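Local coordinates for prepilin-like protein (Thermus thermophilus, PDB 6QVF) that belongs to the type IV pilins of natural competence and probably acts as a DNA receptor associated with the pilus tip, at residues B[39-44]-B[85-90]; B[19-24]-B[120-125]. All coordinates share one frame; numbering follows the deposited sequence.

How the contacts relate
From its N terminus the chain runs through helix 2-30, which carries residues 19-24, and much later returns along strand 117-125, where residues 120-125 close contact 2. That contact lays the pilin helix on the four-stranded antiparallel sheet. Contact 1 is nested within the loop so closed: after strand 32-35 the loop segment 39-44, which opens with a turn, meets residues 85-90, between helix 59-66 and strand 92-97, the first strand of that sheet. It thus joins the small three-stranded sheet to the approach to the larger one. The centres of contact 1 and contact 2 are about 24 Å apart. The two do not touch and lie on opposite sides of the chain's centre.

Contact 1: B[39-44]-B[85-90]; sequences SPYKDA and LRPGLT
The Tyr-41 ring overlaps the aliphatic part of Arg-86 in a CH-pi contact, with Arg-86 CG 3.7 Å from the ring centroid and 4° off the ring normal. Tyr-41 belongs to a type I beta turn from Ser-39 to Lys-42, combined with an ST turn in which Ser-39 OG accepts from Tyr-41 N at 3.0 Å. This turn, between strands 32-35 and 44-45, thereby packs against the loop between helix 59-66 and strand 92-97. On the opposite face of the ring Pro-40 CG lies over the centre, sandwiching the aromatic plane between aliphatic groups. The straight run of Arg-86 from CG to NE continues past the ring, so that Tyr-41 CB lies over one guanidinium face, nearer its periphery than its centre; ring and guanidinium planes are 32° apart. Arg-86 NH1 forms a salt bridge with Asp-62 and a hydrogen bond with Ser-57 OG, and Tyr-59 makes a cation-pi contact. Tyr-41 CG stands anti to its own carbonyl carbon (chi1 -48°), which carries the ring across to the backbone of 85-87. A water in the ring plane accepts from Tyr-41 OH at 3.1 Å and donates to Leu-85 O at 2.9 Å. Replacing Tyr-41 with an alanine would probably leave Arg-86 CG without its aromatic cover and break this water link. Beside the water bridge, Tyr-41 OH approaches Pro-87 CD at 3.4 Å.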
ATOM      1  N   SER B  39      -8.512  10.572  32.481  1.00 27.20           N
ATOM      2  CA  SER B  39      -7.995  11.027  31.179  1.00 27.30           C
ATOM      3  C   SER B  39      -9.108  11.066  30.142  1.00 24.16           C
ATOM      4  O   SER B  39      -9.898  10.116  30.009  1.00 26.87           O
ATOM      5  CB  SER B  39      -6.869  10.173  30.663  1.00 27.81           C
ATOM      6  OG  SER B  39      -6.503  10.583  29.345  1.00 24.04           O
ATOM      7  N   PRO B  40      -9.181  12.162  29.357  1.00 24.64           N
ATOM      8  CA  PRO B  40     -10.122  12.236  28.240  1.00 26.18           C
ATOM      9  C   PRO B  40      -9.764  11.261  27.115  1.00 23.44           C
ATOM     10  O   PRO B  40     -10.617  11.020  26.243  1.00 21.53           O
ATOM     11  CB  PRO B  40      -9.997  13.678  27.739  1.00 29.41           C
ATOM     12  CG  PRO B  40      -8.580  14.080  28.142  1.00 33.20           C
ATOM     13  CD  PRO B  40      -8.328  13.358  29.449  1.00 26.65           C
ATOM     14  N   TYR B  41      -8.546  10.679  27.179  1.00 22.54           N
ATOM     15  CA  TYR B  41      -8.064   9.806  26.095  1.00 20.98           C
ATOM     16  C   TYR B  41      -8.136   8.326  26.457  1.00 21.20           C
ATOM     17  O   TYR B  41      -7.638   7.476  25.728  1.00 19.63           O
ATOM     18  CB  TYR B  41      -6.643  10.208  25.697  1.00 21.27           C
ATOM     19  CG  TYR B  41      -6.457  11.679  25.485  1.00 22.16           C
ATOM     20  CD1 TYR B  41      -7.288  12.399  24.638  1.00 20.62           C
ATOM     21  CD2 TYR B  41      -5.419  12.352  26.086  1.00 25.11           C
ATOM     22  CE1 TYR B  41      -7.115  13.748  24.422  1.00 22.89           C
ATOM     23  CE2 TYR B  41      -5.216  13.699  25.860  1.00 25.21           C
ATOM     24  CZ  TYR B  41      -6.085  14.404  25.056  1.00 26.63           C
ATOM     25  OH  TYR B  41      -5.934  15.735  24.840  1.00 27.66           O
ATOM     26  N   LYS B  42      -8.767   8.004  27.588  1.00 22.18           N
ATOM     27  CA  LYS B  42      -8.891   6.624  27.994  1.00 20.11           C
ATOM     28  C   LYS B  42      -9.711   5.827  26.975  1.00 18.67           C
ATOM     29  O   LYS B  42     -10.698   6.331  26.436  1.00 20.97           O
ATOM     30  CB  LYS B  42      -9.493   6.521  29.399  1.00 23.21           C
ATOM     31  CG  LYS B  42     -10.990   6.790  29.490  1.00 23.71           C
ATOM     32  CD  LYS B  42     -11.470   6.925  30.920  1.00 26.40           C
ATOM     33  CE  LYS B  42     -12.974   6.799  31.078  1.00 32.37           C
ATOM     34  NZ  LYS B  42     -13.694   7.804  30.280  1.00 38.80           N
ATOM     35  N   ASP B  43      -9.271   4.583  26.693  1.00 16.93           N
ATOM     36  CA  ASP B  43      -9.981   3.694  25.772  1.00 19.27           C
ATOM     37  C   ASP B  43     -10.449   2.412  26.463  1.00 21.24           C
ATOM     38  O   ASP B  43     -11.585   2.000  26.287  1.00 21.86           O
ATOM     39  CB  ASP B  43      -9.118   3.430  24.541  1.00 19.54           C
ATOM     40  CG  ASP B  43      -8.992   4.677  23.673  1.00 18.39           C
ATOM     41  OD1 ASP B  43     -10.048   5.295  23.379  1.00 18.82           O
ATOM     42  OD2 ASP B  43      -7.854   5.034  23.299  1.00 16.47           O
ATOM     43  N   ALA B  44      -9.565   1.731  27.187  1.00 23.03           N
ATOM     44  CA  ALA B  44      -9.953   0.494  27.834  1.00 23.63           C
ATOM     45  C   ALA B  44      -9.315   0.439  29.215  1.00 23.18           C
ATOM     46  O   ALA B  44      -8.161   0.824  29.393  1.00 21.48           O
ATOM     47  CB  ALA B  44      -9.532  -0.701  27.022  1.00 27.32           C
ATOM     48  N   LEU B  85     -10.018  14.022  21.367  1.00 19.03           N
ATOM     49  CA  LEU B  85      -8.941  13.565  20.471  1.00 19.21           C
ATOM     50  C   LEU B  85      -7.685  14.417  20.715  1.00 20.19           C
ATOM     51  O   LEU B  85      -7.736  15.653  20.913  1.00 21.96           O
ATOM     52  CB  LEU B  85      -9.409  13.657  19.020  1.00 19.51           C
ATOM     53  CG  LEU B  85     -10.688  12.939  18.642  1.00 18.02           C
ATOM     54  CD1 LEU B  85     -11.081  13.368  17.249  1.00 18.98           C
ATOM     55  CD2 LEU B  85     -10.528  11.430  18.723  1.00 19.84           C
ATOM     56  N   ARG B  86      -6.530  13.754  20.720  1.00 19.90           N
ATOM     57  CA  ARG B  86      -5.301  14.404  21.073  1.00 20.31           C
ATOM     58  C   ARG B  86      -4.989  15.533  20.093  1.00 23.00           C
ATOM     59  O   ARG B  86      -5.065  15.363  18.883  1.00 20.73           O
ATOM     60  CB  ARG B  86      -4.151  13.400  21.056  1.00 20.19           C
ATOM     61  CG  ARG B  86      -4.077  12.546  22.302  1.00 19.62           C
ATOM     62  CD  ARG B  86      -2.952  11.550  22.213  1.00 19.75           C
ATOM     63  NE  ARG B  86      -2.813  10.870  23.511  1.00 21.77           N
ATOM     64  CZ  ARG B  86      -3.355   9.704  23.852  1.00 22.81           C
ATOM     65  NH1 ARG B  86      -4.129   9.028  23.007  1.00 23.43           N
ATOM     66  NH2 ARG B  86      -3.121   9.222  25.062  1.00 23.15           N
ATOM     67  N   PRO B  87      -4.617  16.732  20.603  1.00 25.99           N
ATOM     68  CA  PRO B  87      -4.285  17.868  19.750  1.00 26.30           C
ATOM     69  C   PRO B  87      -2.843  17.708  19.269  1.00 27.83           C
ATOM     70  O   PRO B  87      -2.083  16.968  19.840  1.00 28.63           O
ATOM     71  CB  PRO B  87      -4.471  19.048  20.721  1.00 30.22           C
ATOM     72  CG  PRO B  87      -3.971  18.482  22.033  1.00 30.93           C
ATOM     73  CD  PRO B  87      -4.521  17.067  22.041  1.00 28.67           C
ATOM     74  N   GLY B  88      -2.465  18.375  18.183  1.00 26.64           N
ATOM     75  CA  GLY B  88      -1.049  18.416  17.862  1.00 35.54           C
ATOM     76  C   GLY B  88      -0.491  17.124  17.271  1.00 35.53           C
ATOM     77  O   GLY B  88       0.704  16.911  17.297  1.00 36.46           O
ATOM     78  N   LEU B  89      -1.355  16.225  16.803  1.00 32.47           N
ATOM     79  CA  LEU B  89      -0.891  15.189  15.898  1.00 31.41           C
ATOM     80  C   LEU B  89      -0.720  15.804  14.516  1.00 25.86           C
ATOM     81  O   LEU B  89      -1.501  16.632  14.095  1.00 31.04           O
ATOM     82  CB  LEU B  89      -1.908  14.053  15.794  1.00 34.55           C
ATOM     83  CG  LEU B  89      -2.334  13.413  17.095  1.00 41.77           C
ATOM     84  CD1 LEU B  89      -3.329  12.320  16.803  1.00 43.81           C
ATOM     85  CD2 LEU B  89      -1.152  12.867  17.845  1.00 47.41           C
ATOM     86  N   THR B  90       0.295  15.337  13.800  1.00 22.09           N
ATOM     87  CA  THR B  90       0.462  15.673  12.414  1.00 20.58           C
ATOM     88  C   THR B  90       0.020  14.489  11.548  1.00 20.07           C
ATOM     89  O   THR B  90       0.460  13.320  11.815  1.00 20.09           O
ATOM     90  CB  THR B  90       1.921  16.067  12.196  1.00 21.49           C
ATOM     91  OG1 THR B  90       2.195  17.200  13.021  1.00 22.39           O
ATOM     92  CG2 THR B  90       2.186  16.446  10.774  1.00 24.99           C
TER
HETATM   93  O   HOH W   1      -7.908  17.441  23.190  1.00 38.24           O

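Contact 2: B[19-24]-B[120-125]; sequences VQVLER and VVVTAT
Leu-22 and Val-120 meet at an oblique angle, the leucine reaching the strand with one methyl: Leu-22 CD1 lies 3.7 Å from Val-120 CG1. The same methyl also rests against the strand backbone, 3.6 Å from Val-120 O. The CB of Leu-22 does not itself point at the strand; CG anti to the backbone N (chi1 -178°), followed by a turn at chi2 of 66°, brings CD1 over to Val-120. Val-122 points toward the helix and spreads its two methyls over successive helix residues. Val-122 CG1 touches Val-21 CG1 at 4.0 Å, whereas Val-122 CG2 is 4.1 Å from Leu-22 CB. The CG1 methyl also comes within 4.0 Å of Leu-22 N, so Val-122 packs against the helix backbone as well as its side chains.

This is the helix-on-sheet packing of the type IV pilin fold, in which the long N-terminal helix packs on the face of an antiparallel sheet. Here helix 19-24 and strand 120-125 run nearly antiparallel, their N-to-C directions 159° apart and their axes approaching to 8.3 Å. Neighbouring strands widen the apolar interface: Val-21 also touches Val-102 and Trp-104 on strand 100-108, while Leu-22 reaches Leu-134 on strand 131-139. Helix residue Ala-18 touches both Val-122 and Ala-124.

No hydrogen bond joins the two segments, and the four residues that touch are all buried. Val-21 directs its CB toward the strand, and its CG1, anti to the backbone N, is the methyl that meets Val-122. Along the strand the side chains alternate: Val-120 and Val-122 point to the helix, while the CB of Val-121, between them, points away from it.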
ATOM      1  N   VAL B  19      10.985   3.065   3.525  1.00 17.45           N
ATOM      2  CA  VAL B  19      10.725   2.081   4.574  1.00 17.23           C
ATOM      3  C   VAL B  19      10.844   2.747   5.952  1.00 17.59           C
ATOM      4  O   VAL B  19      10.038   2.462   6.869  1.00 17.33           O
ATOM      5  CB  VAL B  19      11.673   0.866   4.442  1.00 19.28           C
ATOM      6  CG1 VAL B  19      11.702   0.034   5.716  1.00 21.18           C
ATOM      7  CG2 VAL B  19      11.215  -0.000   3.283  1.00 18.89           C
ATOM      8  N   GLN B  20      11.910   3.535   6.147  1.00 18.08           N
ATOM      9  CA  GLN B  20      12.223   4.144   7.449  1.00 19.07           C
ATOM     10  C   GLN B  20      11.037   5.018   7.898  1.00 16.03           C
ATOM     11  O   GLN B  20      10.572   4.977   9.044  1.00 18.26           O
ATOM     12  CB  GLN B  20      13.503   4.973   7.303  1.00 25.07           C
ATOM     13  CG  GLN B  20      13.978   5.590   8.591  1.00 33.53           C
ATOM     14  CD  GLN B  20      15.186   6.483   8.413  1.00 32.22           C
ATOM     15  OE1 GLN B  20      15.171   7.604   8.886  1.00 43.81           O
ATOM     16  NE2 GLN B  20      16.230   5.991   7.744  1.00 38.12           N
ATOM     17  N   VAL B  21      10.535   5.831   6.983  1.00 16.08           N
ATOM     18  CA  VAL B  21       9.424   6.733   7.280  1.00 16.29           C
ATOM     19  C   VAL B  21       8.130   5.937   7.491  1.00 15.31           C
ATOM     20  O   VAL B  21       7.365   6.194   8.421  1.00 16.36           O
ATOM     21  CB  VAL B  21       9.264   7.780   6.163  1.00 17.72           C
ATOM     22  CG1 VAL B  21       8.035   8.648   6.396  1.00 18.89           C
ATOM     23  CG2 VAL B  21      10.537   8.612   6.040  1.00 17.81           C
ATOM     24  N   LEU B  22       7.866   4.938   6.650  1.00 14.84           N
ATOM     25  CA  LEU B  22       6.695   4.108   6.813  1.00 16.47           C
ATOM     26  C   LEU B  22       6.697   3.418   8.176  1.00 16.03           C
ATOM     27  O   LEU B  22       5.651   3.384   8.854  1.00 16.61           O
ATOM     28  CB  LEU B  22       6.637   3.060   5.699  1.00 15.26           C
ATOM     29  CG  LEU B  22       5.410   2.155   5.729  1.00 15.90           C
ATOM     30  CD1 LEU B  22       4.165   2.955   5.452  1.00 17.69           C
ATOM     31  CD2 LEU B  22       5.543   1.008   4.734  1.00 17.73           C
ATOM     32  N   GLU B  23       7.868   2.944   8.621  1.00 15.45           N
ATOM     33  CA  GLU B  23       7.979   2.250   9.931  1.00 18.63           C
ATOM     34  C   GLU B  23       7.682   3.253  11.050  1.00 17.69           C
ATOM     35  O   GLU B  23       6.930   2.940  12.009  1.00 18.17           O
ATOM     36  CB  GLU B  23       9.393   1.678  10.096  1.00 19.79           C
ATOM     37  CG  GLU B  23       9.654   0.400   9.324  1.00 29.70           C
ATOM     38  CD  GLU B  23      11.080  -0.135   9.324  1.00 37.17           C
ATOM     39  OE1 GLU B  23      12.056   0.649   9.571  1.00 36.23           O
ATOM     40  OE2 GLU B  23      11.200  -1.356   9.090  1.00 42.34           O
ATOM     41  N   ARG B  24       8.240   4.451  10.958  1.00 16.10           N
ATOM     42  CA  ARG B  24       8.099   5.408  12.061  1.00 18.71           C
ATOM     43  C   ARG B  24       6.647   5.883  12.154  1.00 18.79           C
ATOM     44  O   ARG B  24       6.082   5.941  13.260  1.00 17.52           O
ATOM     45  CB  ARG B  24       9.044   6.586  11.919  1.00 23.67           C
ATOM     46  CG  ARG B  24      10.411   6.272  12.515  1.00 30.42           C
ATOM     47  CD  ARG B  24      11.255   7.497  12.773  1.00 37.14           C
ATOM     48  NE  ARG B  24      11.483   8.229  11.537  1.00 36.93           N
ATOM     49  CZ  ARG B  24      12.432   7.933  10.680  1.00 34.25           C
ATOM     50  NH1 ARG B  24      13.309   6.978  10.975  1.00 42.72           N
ATOM     51  NH2 ARG B  24      12.466   8.567   9.523  1.00 35.37           N
ATOM     52  N   VAL B 120      -1.230   4.136   6.037  1.00 13.68           N
ATOM     53  CA  VAL B 120      -0.028   4.919   6.067  1.00 14.47           C
ATOM     54  C   VAL B 120       0.636   4.735   4.693  1.00 15.44           C
ATOM     55  O   VAL B 120       0.885   3.603   4.257  1.00 13.64           O
ATOM     56  CB  VAL B 120       0.930   4.514   7.205  1.00 14.21           C
ATOM     57  CG1 VAL B 120       2.135   5.452   7.284  1.00 16.71           C
ATOM     58  CG2 VAL B 120       0.195   4.393   8.537  1.00 16.91           C
ATOM     59  N   VAL B 121       0.824   5.839   3.981  1.00 13.02           N
ATOM     60  CA  VAL B 121       1.358   5.819   2.627  1.00 14.73           C
ATOM     61  C   VAL B 121       2.518   6.780   2.529  1.00 14.82           C
ATOM     62  O   VAL B 121       2.384   7.925   2.941  1.00 14.79           O
ATOM     63  CB  VAL B 121       0.255   6.109   1.604  1.00 16.79           C
ATOM     64  CG1 VAL B 121       0.775   6.052   0.186  1.00 20.11           C
ATOM     65  CG2 VAL B 121      -0.871   5.127   1.796  1.00 20.02           C
ATOM     66  N   VAL B 122       3.600   6.333   1.877  1.00 15.23           N
ATOM     67  CA  VAL B 122       4.775   7.145   1.697  1.00 15.42           C
ATOM     68  C   VAL B 122       5.243   7.083   0.248  1.00 15.56           C
ATOM     69  O   VAL B 122       5.121   6.059  -0.407  1.00 15.20           O
ATOM     70  CB  VAL B 122       5.907   6.733   2.653  1.00 14.28           C
ATOM     71  CG1 VAL B 122       5.425   6.770   4.097  1.00 15.87           C
ATOM     72  CG2 VAL B 122       6.500   5.390   2.292  1.00 15.71           C
ATOM     73  N   THR B 123       5.821   8.193  -0.188  1.00 14.79           N
ATOM     74  CA  THR B 123       6.469   8.234  -1.494  1.00 15.25           C
ATOM     75  C   THR B 123       7.822   8.929  -1.366  1.00 16.36           C
ATOM     76  O   THR B 123       7.873  10.139  -1.027  1.00 17.74           O
ATOM     77  CB  THR B 123       5.605   8.942  -2.534  1.00 17.34           C
ATOM     78  OG1 THR B 123       4.372   8.269  -2.769  1.00 19.02           O
ATOM     79  CG2 THR B 123       6.314   9.073  -3.874  1.00 17.45           C
ATOM     80  N   ALA B 124       8.876   8.163  -1.644  1.00 16.67           N
ATOM     81  CA  ALA B 124      10.253   8.697  -1.673  1.00 18.38           C
ATOM     82  C   ALA B 124      10.593   9.099  -3.104  1.00 20.52           C
ATOM     83  O   ALA B 124      10.412   8.312  -4.009  1.00 20.83           O
ATOM     84  CB  ALA B 124      11.232   7.669  -1.215  1.00 19.99           C
ATOM     85  N   THR B 125      11.008  10.343  -3.303  1.00 19.23           N
ATOM     86  CA  THR B 125      11.373  10.796  -4.651  1.00 19.96           C
ATOM     87  C   THR B 125      12.853  11.165  -4.619  1.00 23.10           C
ATOM     88  O   THR B 125      13.232  12.200  -4.033  1.00 23.50           O
ATOM     89  CB  THR B 125      10.557  12.018  -5.082  1.00 22.58           C
ATOM     90  OG1 THR B 125       9.165  11.707  -5.162  1.00 24.90           O
ATOM     91  CG2 THR B 125      11.029  12.553  -6.414  1.00 27.01           C
TER